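Local coordinates for competence/damage-inducible protein CinA (PDB 2A9S), which is of unknown function but belongs to the CinA competence/damage-inducible family, whose C-terminal domains in relatives include nicotinamide mononucleotide deamidases, at residues S4-D9 / I150-V155; E11-R16 / T154-L159; R16-F21 / G41-I46. One frame throughout, in Å; residues are numbered along the deposited sequence.

Interaction 1 of 3, residues S4-D9 / I150-V155; sequences SLFPGD and IRLATV
Both Phe6 and Leu152 set CG anti to their own carbonyl carbon (chi1 -69° and -68°), and these torsions bring ring and isobutyl group together ahead of helix 8-24. Leu152 CD2 comes to the edge of the Phe6 ring, near its plane, 3.7 Å from Phe6 CD1 and 3.9 Å from Phe6 CE1, so the methyl meets the rim of the aromatic and not its pi face. The other branch of the leucine serves a second neighbour: Leu152 CD1 lies 4.2 Å from Pro7 CG, a looser touch against the pyrrolidine ring. One forked side chain thus spans two consecutive residues of the N-terminal segment. Pro7 is the N-cap of helix 8-24, and the contact lies where that helix begins, beside helix 147-167. Ala42 of helix 38-43 also packs on the Phe6 ring, and Leu5 and Met3 of the second subunit reach Phe6 and Leu152 respectively. No hydrogen bond joins 4-9 to 150-155; the contact is apolar, with charged pairs at its margins: Asp9 with Arg156 in the same chain, and Arg151 with Glu45 of the second subunit.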
ATOM      1  N   SER A   4     -13.566 -11.020  -8.443  1.00 28.11           N
ATOM      2  CA  SER A   4     -13.670  -9.903  -7.503  1.00 28.02           C
ATOM      3  C   SER A   4     -12.789 -10.185  -6.276  1.00 26.67           C
ATOM      4  O   SER A   4     -12.618 -11.358  -5.886  1.00 27.08           O
ATOM      5  CB  SER A   4     -15.123  -9.713  -7.088  1.00 28.52           C
ATOM      6  OG  SER A   4     -15.470  -8.334  -7.076  1.00 34.13           O
ATOM      7  N   LEU A   5     -12.192  -9.138  -5.708  1.00 22.96           N
ATOM      8  CA  LEU A   5     -11.453  -9.276  -4.446  1.00 20.90           C
ATOM      9  C   LEU A   5     -12.181  -8.477  -3.375  1.00 19.22           C
ATOM     10  O   LEU A   5     -12.460  -9.000  -2.305  1.00 19.04           O
ATOM     11  CB  LEU A   5      -9.966  -8.843  -4.580  1.00 21.04           C
ATOM     12  CG  LEU A   5      -9.095  -8.859  -3.314  1.00 21.06           C
ATOM     13  CD1 LEU A   5      -8.928 -10.268  -2.707  1.00 18.32           C
ATOM     14  CD2 LEU A   5      -7.707  -8.229  -3.536  1.00 20.25           C
ATOM     15  N   PHE A   6     -12.488  -7.215  -3.666  1.00 17.45           N
ATOM     16  CA  PHE A   6     -13.204  -6.347  -2.714  1.00 16.55           C
ATOM     17  C   PHE A   6     -14.719  -6.448  -2.856  1.00 16.99           C
ATOM     18  O   PHE A   6     -15.202  -6.850  -3.915  1.00 16.90           O
ATOM     19  CB  PHE A   6     -12.793  -4.876  -2.898  1.00 14.91           C
ATOM     20  CG  PHE A   6     -11.365  -4.601  -2.484  1.00 13.07           C
ATOM     21  CD1 PHE A   6     -11.082  -4.215  -1.177  1.00 14.70           C
ATOM     22  CD2 PHE A   6     -10.308  -4.780  -3.387  1.00 13.15           C
ATOM     23  CE1 PHE A   6      -9.740  -3.992  -0.793  1.00 13.28           C
ATOM     24  CE2 PHE A   6      -8.984  -4.525  -3.026  1.00 13.64           C
ATOM     25  CZ  PHE A   6      -8.717  -4.133  -1.716  1.00 14.92           C
ATOM     26  N   PRO A   7     -15.466  -6.042  -1.808  1.00 18.54           N
ATOM     27  CA  PRO A   7     -16.932  -5.924  -1.923  1.00 18.90           C
ATOM     28  C   PRO A   7     -17.355  -5.088  -3.141  1.00 19.68           C
ATOM     29  O   PRO A   7     -16.738  -4.061  -3.447  1.00 20.81           O
ATOM     30  CB  PRO A   7     -17.328  -5.211  -0.646  1.00 18.85           C
ATOM     31  CG  PRO A   7     -16.272  -5.610   0.349  1.00 18.98           C
ATOM     32  CD  PRO A   7     -14.997  -5.672  -0.457  1.00 18.45           C
ATOM     33  N   GLY A   8     -18.421  -5.524  -3.809  1.00 19.98           N
ATOM     34  CA  GLY A   8     -18.919  -4.898  -5.027  1.00 20.11           C
ATOM     35  C   GLY A   8     -19.057  -3.385  -5.004  1.00 20.76           C
ATOM     36  O   GLY A   8     -18.696  -2.711  -5.989  1.00 20.37           O
ATOM     37  N   ASP A   9     -19.570  -2.850  -3.892  1.00 20.29           N
ATOM     38  CA  ASP A   9     -19.746  -1.426  -3.804  1.00 20.73           C
ATOM     39  C   ASP A   9     -18.395  -0.673  -3.722  1.00 19.54           C
ATOM     40  O   ASP A   9     -18.281   0.412  -4.301  1.00 19.12           O
ATOM     41  CB  ASP A   9     -20.745  -1.033  -2.711  1.00 21.69           C
ATOM     42  CG  ASP A   9     -20.143  -1.039  -1.319  1.00 25.13           C
ATOM     43  OD1 ASP A   9     -19.609  -2.088  -0.868  1.00 27.16           O
ATOM     44  OD2 ASP A   9     -20.229   0.023  -0.670  1.00 29.89           O
ATOM     45  N   ILE A 150     -13.493  -3.397   9.742  1.00  8.26           N
ATOM     46  CA  ILE A 150     -13.112  -1.985   9.935  1.00  9.01           C
ATOM     47  C   ILE A 150     -12.233  -1.478   8.781  1.00  9.58           C
ATOM     48  O   ILE A 150     -12.417  -0.368   8.296  1.00  9.08           O
ATOM     49  CB  ILE A 150     -12.409  -1.768  11.322  1.00  9.18           C
ATOM     50  CG1 ILE A 150     -13.423  -1.970  12.466  1.00  9.10           C
ATOM     51  CG2 ILE A 150     -11.761  -0.376  11.423  1.00  7.75           C
ATOM     52  CD1 ILE A 150     -12.809  -2.308  13.829  1.00 10.34           C
ATOM     53  N   ARG A 151     -11.281  -2.304   8.367  1.00  9.41           N
ATOM     54  CA  ARG A 151     -10.415  -1.954   7.241  1.00  9.42           C
ATOM     55  C   ARG A 151     -11.216  -1.717   5.952  1.00  9.77           C
ATOM     56  O   ARG A 151     -11.017  -0.718   5.233  1.00  9.66           O
ATOM     57  CB  ARG A 151      -9.313  -3.006   7.068  1.00  8.75           C
ATOM     58  CG  ARG A 151      -8.271  -2.874   8.200  1.00  9.47           C
ATOM     59  CD  ARG A 151      -7.531  -4.204   8.443  1.00 10.21           C
ATOM     60  NE  ARG A 151      -6.939  -4.842   7.280  1.00 12.27           N
ATOM     61  CZ  ARG A 151      -5.707  -4.607   6.812  1.00 11.68           C
ATOM     62  NH1 ARG A 151      -4.928  -3.638   7.343  1.00 11.81           N
ATOM     63  NH2 ARG A 151      -5.263  -5.335   5.796  1.00 14.55           N
ATOM     64  N   LEU A 152     -12.159  -2.612   5.673  1.00 10.32           N
ATOM     65  CA  LEU A 152     -12.949  -2.456   4.449  1.00 11.32           C
ATOM     66  C   LEU A 152     -13.892  -1.253   4.577  1.00 10.52           C
ATOM     67  O   LEU A 152     -14.083  -0.513   3.610  1.00 11.49           O
ATOM     68  CB  LEU A 152     -13.700  -3.741   4.099  1.00 11.22           C
ATOM     69  CG  LEU A 152     -12.751  -4.877   3.668  1.00 12.57           C
ATOM     70  CD1 LEU A 152     -13.555  -6.153   3.499  1.00 15.46           C
ATOM     71  CD2 LEU A 152     -11.984  -4.492   2.391  1.00 15.68           C
ATOM     72  N   ALA A 153     -14.473  -1.051   5.761  1.00 10.19           N
ATOM     73  CA  ALA A 153     -15.331   0.104   6.021  1.00 10.48           C
ATOM     74  C   ALA A 153     -14.547   1.404   5.788  1.00 10.40           C
ATOM     75  O   ALA A 153     -15.060   2.368   5.179  1.00 10.47           O
ATOM     76  CB  ALA A 153     -15.841   0.071   7.486  1.00 10.62           C
ATOM     77  N   THR A 154     -13.291   1.389   6.222  1.00  9.57           N
ATOM     78  CA  THR A 154     -12.405   2.542   6.011  1.00  9.30           C
ATOM     79  C   THR A 154     -12.116   2.791   4.521  1.00  9.06           C
ATOM     80  O   THR A 154     -12.155   3.952   4.048  1.00  8.61           O
ATOM     81  CB  THR A 154     -11.084   2.401   6.831  1.00  9.50           C
ATOM     82  OG1 THR A 154     -11.410   2.337   8.227  1.00 11.12           O
ATOM     83  CG2 THR A 154     -10.130   3.617   6.604  1.00  9.56           C
ATOM     84  N   VAL A 155     -11.834   1.717   3.785  1.00  9.37           N
ATOM     85  CA  VAL A 155     -11.600   1.819   2.329  1.00 10.09           C
ATOM     86  C   VAL A 155     -12.807   2.479   1.669  1.00  9.84           C
ATOM     87  O   VAL A 155     -12.653   3.455   0.915  1.00  8.41           O
ATOM     88  CB  VAL A 155     -11.263   0.438   1.659  1.00  9.66           C
ATOM     89  CG1 VAL A 155     -11.272   0.577   0.135  1.00  9.61           C
ATOM     90  CG2 VAL A 155      -9.889  -0.144   2.161  1.00  9.56           C
TER

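Interaction 2 of 3, residues E11-R16 / T154-L159; sequences EELARR and TVRTAL
Leu13 and Leu159 mark the nearest backbone approach, CA to CA 6.2 Å, where the short axes of 11-16 and 154-159 run roughly parallel, 27° apart and 9.6 Å at closest. The two leucines meet first through their beta carbons, Leu13 CB to Leu159 CB 3.9 Å, before either side chain branches. Leu13 holds CG anti to its carbonyl carbon (chi1 -70°) and extends CD1 to Arg156, 3.9 Å from the methylene Arg156 CG and equally near the backbone oxygen of that arginine. Leu159 CD1 stays beside Leu13 CB, at 4.1 Å, while turning to the backbone of Ala14, 3.9 Å from Ala14 N and 4.1 Å from Ala14 CB; the small alanine lets the methyl come close to the main chain. Arg156 contributes only the aliphatic part of its chain here: straight as far as CD, it then bends at chi3, and its NE forms a salt bridge with Asp9, one turn before Leu13. Ile10 and Ile17 of helix 8-24 and Leu43 of helix 38-43 also pack on Leu159, whereas Leu13 continues along helix 147-167 to Glu160 and Ile163. Between 11-16 and 154-159 no hydrogen bond forms, so hydrocarbon joins the two helices, while the neighbouring Asp9–Arg156 ion pair probably adds a directional tie at the more exposed margin.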
ATOM      1  N   GLU A  11     -15.476  -1.833  -5.061  1.00 15.00           N
ATOM      2  CA  GLU A  11     -15.048  -1.893  -6.451  1.00 17.47           C
ATOM      3  C   GLU A  11     -15.771  -0.859  -7.356  1.00 16.92           C
ATOM      4  O   GLU A  11     -15.108  -0.181  -8.180  1.00 15.68           O
ATOM      5  CB  GLU A  11     -15.236  -3.285  -6.995  1.00 18.54           C
ATOM      6  CG  GLU A  11     -14.582  -3.463  -8.307  1.00 23.46           C
ATOM      7  CD  GLU A  11     -14.999  -4.748  -8.955  1.00 31.24           C
ATOM      8  OE1 GLU A  11     -15.219  -5.737  -8.209  1.00 33.33           O
ATOM      9  OE2 GLU A  11     -15.101  -4.761 -10.206  1.00 34.35           O
ATOM     10  N   GLU A  12     -17.093  -0.714  -7.178  1.00 18.02           N
ATOM     11  CA  GLU A  12     -17.883   0.337  -7.881  1.00 17.92           C
ATOM     12  C   GLU A  12     -17.301   1.729  -7.618  1.00 16.09           C
ATOM     13  O   GLU A  12     -17.128   2.545  -8.558  1.00 15.10           O
ATOM     14  CB  GLU A  12     -19.377   0.296  -7.454  1.00 18.78           C
ATOM     15  CG  GLU A  12     -20.338   1.173  -8.296  1.00 20.94           C
ATOM     16  CD  GLU A  12     -21.851   1.200  -7.854  1.00 22.80           C
ATOM     17  OE1 GLU A  12     -22.210   1.037  -6.633  1.00 28.79           O
ATOM     18  OE2 GLU A  12     -22.706   1.443  -8.761  1.00 27.29           O
ATOM     19  N   LEU A  13     -16.990   2.015  -6.348  1.00 13.93           N
ATOM     20  CA  LEU A  13     -16.462   3.342  -5.996  1.00 12.95           C
ATOM     21  C   LEU A  13     -15.079   3.573  -6.645  1.00 12.85           C
ATOM     22  O   LEU A  13     -14.831   4.648  -7.209  1.00 11.05           O
ATOM     23  CB  LEU A  13     -16.410   3.556  -4.472  1.00 12.85           C
ATOM     24  CG  LEU A  13     -17.736   3.707  -3.692  1.00 13.06           C
ATOM     25  CD1 LEU A  13     -17.431   3.438  -2.205  1.00 12.33           C
ATOM     26  CD2 LEU A  13     -18.362   5.078  -3.885  1.00 14.94           C
ATOM     27  N   ALA A  14     -14.201   2.570  -6.561  1.00 12.25           N
ATOM     28  CA  ALA A  14     -12.886   2.645  -7.185  1.00 12.74           C
ATOM     29  C   ALA A  14     -13.035   2.878  -8.697  1.00 13.29           C
ATOM     30  O   ALA A  14     -12.348   3.735  -9.295  1.00 11.72           O
ATOM     31  CB  ALA A  14     -12.071   1.361  -6.873  1.00 13.50           C
ATOM     32  N   ARG A  15     -13.981   2.158  -9.300  1.00 13.06           N
ATOM     33  CA  ARG A  15     -14.210   2.272 -10.745  1.00 13.80           C
ATOM     34  C   ARG A  15     -14.660   3.689 -11.079  1.00 13.38           C
ATOM     35  O   ARG A  15     -14.201   4.234 -12.077  1.00 12.33           O
ATOM     36  CB  ARG A  15     -15.277   1.275 -11.218  1.00 14.83           C
ATOM     37  CG  ARG A  15     -15.259   1.062 -12.758  1.00 15.85           C
ATOM     38  CD  ARG A  15     -16.012  -0.191 -13.176  1.00 18.51           C
ATOM     39  NE  ARG A  15     -15.442  -1.413 -12.584  1.00 25.42           N
ATOM     40  CZ  ARG A  15     -14.331  -2.025 -13.007  1.00 29.21           C
ATOM     41  NH1 ARG A  15     -13.908  -3.126 -12.393  1.00 31.59           N
ATOM     42  NH2 ARG A  15     -13.636  -1.559 -14.038  1.00 28.82           N
ATOM     43  N   ARG A  16     -15.523   4.283 -10.232  1.00 12.12           N
ATOM     44  CA  ARG A  16     -16.020   5.653 -10.440  1.00 12.57           C
ATOM     45  C   ARG A  16     -14.853   6.656 -10.416  1.00 11.57           C
ATOM     46  O   ARG A  16     -14.742   7.535 -11.279  1.00 11.13           O
ATOM     47  CB  ARG A  16     -17.108   6.025  -9.418  1.00 12.91           C
ATOM     48  CG  ARG A  16     -17.365   7.523  -9.394  1.00 17.38           C
ATOM     49  CD  ARG A  16     -18.736   7.888  -8.889  1.00 23.18           C
ATOM     50  NE  ARG A  16     -18.932   9.337  -8.997  1.00 27.42           N
ATOM     51  CZ  ARG A  16     -19.871  10.003  -8.325  1.00 29.71           C
ATOM     52  NH1 ARG A  16     -20.679   9.350  -7.501  1.00 29.31           N
ATOM     53  NH2 ARG A  16     -19.986  11.320  -8.459  1.00 31.45           N
ATOM     54  N   THR A 154     -13.291   1.389   6.222  1.00  9.57           N
ATOM     55  CA  THR A 154     -12.405   2.542   6.011  1.00  9.30           C
ATOM     56  C   THR A 154     -12.116   2.791   4.521  1.00  9.06           C
ATOM     57  O   THR A 154     -12.155   3.952   4.048  1.00  8.61           O
ATOM     58  CB  THR A 154     -11.084   2.401   6.831  1.00  9.50           C
ATOM     59  OG1 THR A 154     -11.410   2.337   8.227  1.00 11.12           O
ATOM     60  CG2 THR A 154     -10.130   3.617   6.604  1.00  9.56           C
ATOM     61  N   VAL A 155     -11.834   1.717   3.785  1.00  9.37           N
ATOM     62  CA  VAL A 155     -11.600   1.819   2.329  1.00 10.09           C
ATOM     63  C   VAL A 155     -12.807   2.479   1.669  1.00  9.84           C
ATOM     64  O   VAL A 155     -12.653   3.455   0.915  1.00  8.41           O
ATOM     65  CB  VAL A 155     -11.263   0.438   1.659  1.00  9.66           C
ATOM     66  CG1 VAL A 155     -11.272   0.577   0.135  1.00  9.61           C
ATOM     67  CG2 VAL A 155      -9.889  -0.144   2.161  1.00  9.56           C
ATOM     68  N   ARG A 156     -14.009   1.978   1.991  1.00 10.86           N
ATOM     69  CA  ARG A 156     -15.234   2.564   1.456  1.00 11.46           C
ATOM     70  C   ARG A 156     -15.306   4.091   1.714  1.00 12.18           C
ATOM     71  O   ARG A 156     -15.461   4.916   0.785  1.00 11.54           O
ATOM     72  CB  ARG A 156     -16.458   1.861   2.049  1.00 12.95           C
ATOM     73  CG  ARG A 156     -17.782   2.502   1.517  1.00 14.03           C
ATOM     74  CD  ARG A 156     -19.010   1.808   2.070  1.00 17.39           C
ATOM     75  NE  ARG A 156     -19.061   0.421   1.642  1.00 22.15           N
ATOM     76  CZ  ARG A 156     -18.870  -0.615   2.455  1.00 26.83           C
ATOM     77  NH1 ARG A 156     -18.665  -0.398   3.756  1.00 25.95           N
ATOM     78  NH2 ARG A 156     -18.906  -1.866   1.980  1.00 26.98           N
ATOM     79  N   THR A 157     -15.183   4.490   2.972  1.00 11.49           N
ATOM     80  CA  THR A 157     -15.299   5.916   3.298  1.00 12.33           C
ATOM     81  C   THR A 157     -14.214   6.741   2.593  1.00 12.15           C
ATOM     82  O   THR A 157     -14.499   7.840   2.117  1.00 11.87           O
ATOM     83  CB  THR A 157     -15.242   6.134   4.820  1.00 11.69           C
ATOM     84  OG1 THR A 157     -16.221   5.289   5.459  1.00 13.03           O
ATOM     85  CG2 THR A 157     -15.483   7.616   5.172  1.00 11.79           C
ATOM     86  N   ALA A 158     -12.983   6.216   2.546  1.00 11.04           N
ATOM     87  CA  ALA A 158     -11.850   6.870   1.876  1.00 10.97           C
ATOM     88  C   ALA A 158     -12.196   7.171   0.406  1.00 11.22           C
ATOM     89  O   ALA A 158     -11.971   8.295  -0.101  1.00 11.19           O
ATOM     90  CB  ALA A 158     -10.633   5.970   1.967  1.00 11.75           C
ATOM     91  N   LEU A 159     -12.778   6.175  -0.263  1.00 11.48           N
ATOM     92  CA  LEU A 159     -13.145   6.322  -1.681  1.00 11.51           C
ATOM     93  C   LEU A 159     -14.289   7.321  -1.865  1.00 12.35           C
ATOM     94  O   LEU A 159     -14.227   8.164  -2.771  1.00 12.86           O
ATOM     95  CB  LEU A 159     -13.456   4.953  -2.309  1.00 11.32           C
ATOM     96  CG  LEU A 159     -12.267   3.948  -2.275  1.00 10.39           C
ATOM     97  CD1 LEU A 159     -12.686   2.684  -3.000  1.00 11.15           C
ATOM     98  CD2 LEU A 159     -10.939   4.500  -2.867  1.00 11.03           C
TER

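Interaction 3 of 3, residues R16-F21 / G41-I46; sequences RIITDF and GALTEI
Apolar contacts between Ile18 and Ile46, and between Ile17 and Leu43, carry most of the meeting of 16-21 with 41-46. The side chains of the first pair run antiparallel alongside one another: Ile18 CG1 lies 3.7 Å from Ile46 CG2 and just as near Ile46 CB, while Ile18 CB rests 3.8 Å from that same methyl. The CG2 branch of Ile46 is met by CB and both branches of Ile18, and Ile46 CD1 turns off to Glu11 and Arg15. Ile18 also reaches Leu43, with CG1 4.0 Å from Leu43 O and CD1 4.3 Å from Leu43 CD2. Ile17 and Leu43 stand roughly perpendicular. A single methyl, Leu43 CD2, fits against the fork of Ile17, 3.9 Å from Ile17 CG2 and 4.0 Å from Ile17 CD1. Ile17 CG1 stands anti to the carbonyl carbon (chi1 -69°), which places its two branches around that methyl. Ile17 CG2 has another neighbour within its own helix, lying over the centre of one face of the Phe21 ring.

In the fold, this is where helix 8-24 packs against helix 38-43 and the type I beta turn Leu43-Ile46 that begins within it, on one side of a mixed beta-sheet. Leu43 also touches Val53 on strand 53-59, an edge strand within this chain, and Ile17 touches Ile163 of helix 147-167.

Polar bonds stay within each segment or leave the pair altogether. Arg16 NE makes a weak but nearly straight bond to Asp20 OD2, 3.3 Å at 170°, a long salt bridge spanning one helical turn (i to i+4) in which the oxygen lies in the guanidinium plane. On the opposing segment, Glu45 is held by Arg151 and Thr148 of the second subunit, and Thr44 O accepts from Arg147 of that subunit.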
ATOM      1  N   ARG A  16     -15.523   4.283 -10.232  1.00 12.12           N
ATOM      2  CA  ARG A  16     -16.020   5.653 -10.440  1.00 12.57           C
ATOM      3  C   ARG A  16     -14.853   6.656 -10.416  1.00 11.57           C
ATOM      4  O   ARG A  16     -14.742   7.535 -11.279  1.00 11.13           O
ATOM      5  CB  ARG A  16     -17.108   6.025  -9.418  1.00 12.91           C
ATOM      6  CG  ARG A  16     -17.365   7.523  -9.394  1.00 17.38           C
ATOM      7  CD  ARG A  16     -18.736   7.888  -8.889  1.00 23.18           C
ATOM      8  NE  ARG A  16     -18.932   9.337  -8.997  1.00 27.42           N
ATOM      9  CZ  ARG A  16     -19.871  10.003  -8.325  1.00 29.71           C
ATOM     10  NH1 ARG A  16     -20.679   9.350  -7.501  1.00 29.31           N
ATOM     11  NH2 ARG A  16     -19.986  11.320  -8.459  1.00 31.45           N
ATOM     12  N   ILE A  17     -13.948   6.478  -9.462  1.00 10.96           N
ATOM     13  CA  ILE A  17     -12.802   7.371  -9.334  1.00 11.61           C
ATOM     14  C   ILE A  17     -11.916   7.293 -10.594  1.00 11.68           C
ATOM     15  O   ILE A  17     -11.532   8.333 -11.149  1.00 11.65           O
ATOM     16  CB  ILE A  17     -12.005   7.070  -8.061  1.00 11.07           C
ATOM     17  CG1 ILE A  17     -12.856   7.472  -6.821  1.00 10.14           C
ATOM     18  CG2 ILE A  17     -10.666   7.796  -8.077  1.00 12.22           C
ATOM     19  CD1 ILE A  17     -12.367   6.798  -5.512  1.00 11.57           C
ATOM     20  N   ILE A  18     -11.589   6.076 -11.034  1.00 11.95           N
ATOM     21  CA  ILE A  18     -10.712   5.916 -12.203  1.00 12.04           C
ATOM     22  C   ILE A  18     -11.431   6.511 -13.424  1.00 12.24           C
ATOM     23  O   ILE A  18     -10.818   7.243 -14.209  1.00 11.72           O
ATOM     24  CB  ILE A  18     -10.319   4.439 -12.441  1.00 12.96           C
ATOM     25  CG1 ILE A  18      -9.605   3.841 -11.201  1.00 10.70           C
ATOM     26  CG2 ILE A  18      -9.438   4.293 -13.663  1.00 12.90           C
ATOM     27  CD1 ILE A  18      -8.484   4.666 -10.623  1.00 10.76           C
ATOM     28  N   THR A  19     -12.730   6.231 -13.537  1.00 12.01           N
ATOM     29  CA  THR A  19     -13.501   6.677 -14.689  1.00 12.78           C
ATOM     30  C   THR A  19     -13.590   8.217 -14.762  1.00 12.65           C
ATOM     31  O   THR A  19     -13.414   8.803 -15.821  1.00 12.85           O
ATOM     32  CB  THR A  19     -14.887   6.008 -14.702  1.00 12.62           C
ATOM     33  OG1 THR A  19     -14.718   4.573 -14.669  1.00 13.68           O
ATOM     34  CG2 THR A  19     -15.621   6.376 -15.972  1.00 13.56           C
ATOM     35  N   ASP A  20     -13.834   8.847 -13.616  1.00 12.46           N
ATOM     36  CA  ASP A  20     -13.976  10.304 -13.515  1.00 13.20           C
ATOM     37  C   ASP A  20     -12.637  11.026 -13.656  1.00 12.91           C
ATOM     38  O   ASP A  20     -12.535  12.038 -14.371  1.00 12.17           O
ATOM     39  CB  ASP A  20     -14.647  10.688 -12.189  1.00 13.41           C
ATOM     40  CG  ASP A  20     -16.179  10.603 -12.237  1.00 16.29           C
ATOM     41  OD1 ASP A  20     -16.786  10.478 -13.338  1.00 17.36           O
ATOM     42  OD2 ASP A  20     -16.786  10.692 -11.148  1.00 20.73           O
ATOM     43  N   PHE A  21     -11.607  10.523 -12.963  1.00 12.47           N
ATOM     44  CA  PHE A  21     -10.367  11.271 -12.857  1.00 12.98           C
ATOM     45  C   PHE A  21      -9.593  11.198 -14.173  1.00 12.78           C
ATOM     46  O   PHE A  21      -8.831  12.109 -14.497  1.00 12.96           O
ATOM     47  CB  PHE A  21      -9.512  10.751 -11.703  1.00 13.53           C
ATOM     48  CG  PHE A  21     -10.003  11.174 -10.336  1.00 15.48           C
ATOM     49  CD1 PHE A  21     -11.328  11.508 -10.115  1.00 19.17           C
ATOM     50  CD2 PHE A  21      -9.127  11.193  -9.262  1.00 19.09           C
ATOM     51  CE1 PHE A  21     -11.766  11.880  -8.837  1.00 20.99           C
ATOM     52  CE2 PHE A  21      -9.562  11.562  -7.985  1.00 19.44           C
ATOM     53  CZ  PHE A  21     -10.872  11.898  -7.775  1.00 16.45           C
ATOM     54  N   GLY A  41      -4.796  -0.633  -2.957  1.00  7.99           N
ATOM     55  CA  GLY A  41      -5.145  -1.965  -3.476  1.00  9.36           C
ATOM     56  C   GLY A  41      -6.484  -1.927  -4.223  1.00  9.52           C
ATOM     57  O   GLY A  41      -6.609  -2.390  -5.361  1.00  9.87           O
ATOM     58  N   ALA A  42      -7.485  -1.343  -3.579  1.00  9.92           N
ATOM     59  CA  ALA A  42      -8.806  -1.216  -4.173  1.00 10.15           C
ATOM     60  C   ALA A  42      -8.795  -0.384  -5.459  1.00 10.27           C
ATOM     61  O   ALA A  42      -9.355  -0.798  -6.453  1.00 10.80           O
ATOM     62  CB  ALA A  42      -9.819  -0.691  -3.164  1.00 10.12           C
ATOM     63  N   LEU A  43      -8.138   0.767  -5.446  1.00  8.96           N
ATOM     64  CA  LEU A  43      -8.049   1.599  -6.656  1.00  9.84           C
ATOM     65  C   LEU A  43      -7.368   0.872  -7.820  1.00 10.31           C
ATOM     66  O   LEU A  43      -7.773   1.019  -8.991  1.00 10.52           O
ATOM     67  CB  LEU A  43      -7.294   2.881  -6.355  1.00  9.88           C
ATOM     68  CG  LEU A  43      -8.116   3.861  -5.509  1.00 11.18           C
ATOM     69  CD1 LEU A  43      -7.148   4.846  -4.876  1.00 12.32           C
ATOM     70  CD2 LEU A  43      -9.157   4.618  -6.369  1.00 12.62           C
ATOM     71  N   THR A  44      -6.354   0.057  -7.497  1.00  9.34           N
ATOM     72  CA  THR A  44      -5.559  -0.554  -8.558  1.00  9.86           C
ATOM     73  C   THR A  44      -6.164  -1.897  -9.000  1.00 10.34           C
ATOM     74  O   THR A  44      -5.623  -2.566  -9.875  1.00 11.02           O
ATOM     75  CB  THR A  44      -4.093  -0.691  -8.177  1.00 10.56           C
ATOM     76  OG1 THR A  44      -3.980  -1.450  -6.982  1.00  9.49           O
ATOM     77  CG2 THR A  44      -3.449   0.690  -7.913  1.00 11.62           C
ATOM     78  N   GLU A  45      -7.307  -2.280  -8.427  1.00 10.98           N
ATOM     79  CA  GLU A  45      -8.105  -3.382  -9.006  1.00 12.06           C
ATOM     80  C   GLU A  45      -8.696  -3.015 -10.398  1.00 13.00           C
ATOM     81  O   GLU A  45      -9.007  -3.894 -11.210  1.00 14.12           O
ATOM     82  CB  GLU A  45      -9.221  -3.793  -8.038  1.00 12.12           C
ATOM     83  CG  GLU A  45      -8.713  -4.697  -6.905  1.00 15.00           C
ATOM     84  CD  GLU A  45      -8.279  -6.082  -7.431  1.00 19.39           C
ATOM     85  OE1 GLU A  45      -9.161  -6.912  -7.840  1.00 19.87           O
ATOM     86  OE2 GLU A  45      -7.064  -6.344  -7.402  1.00 20.39           O
ATOM     87  N   ILE A  46      -8.807  -1.719 -10.668  1.00 12.69           N
ATOM     88  CA  ILE A  46      -9.442  -1.202 -11.870  1.00 13.52           C
ATOM     89  C   ILE A  46      -8.473  -1.052 -13.057  1.00 13.75           C
ATOM     90  O   ILE A  46      -7.436  -0.368 -12.962  1.00 13.54           O
ATOM     91  CB  ILE A  46     -10.114   0.146 -11.551  1.00 12.73           C
ATOM     92  CG1 ILE A  46     -10.986   0.038 -10.270  1.00 13.88           C
ATOM     93  CG2 ILE A  46     -10.830   0.728 -12.794  1.00 14.24           C
ATOM     94  CD1 ILE A  46     -12.107  -0.950 -10.338  1.00 13.61           C
TER

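All three contacts involve helix 8-24 or the residues leading into it, and all are apolar across their segments. Interactions 1 and 2 follow one another along helix 147-167, sharing Thr154 and Val155, with the Asp9–Arg156 pair as a link between them. Interaction 3 instead joins helix 8-24 to helix 38-43 and its turn; Phe6 and Ala42 connect it to interaction 1. Its touching residues are all buried; interaction 1 is largely buried as well, whereas interaction 2 is partly open. Interaction 1 alone uses an aromatic edge. Interactions 1 and 3 lie beside the second subunit, where charged and hydroxyl side chains cross between chains, whereas interaction 2 has its ion pair within the chain, at a partly exposed margin.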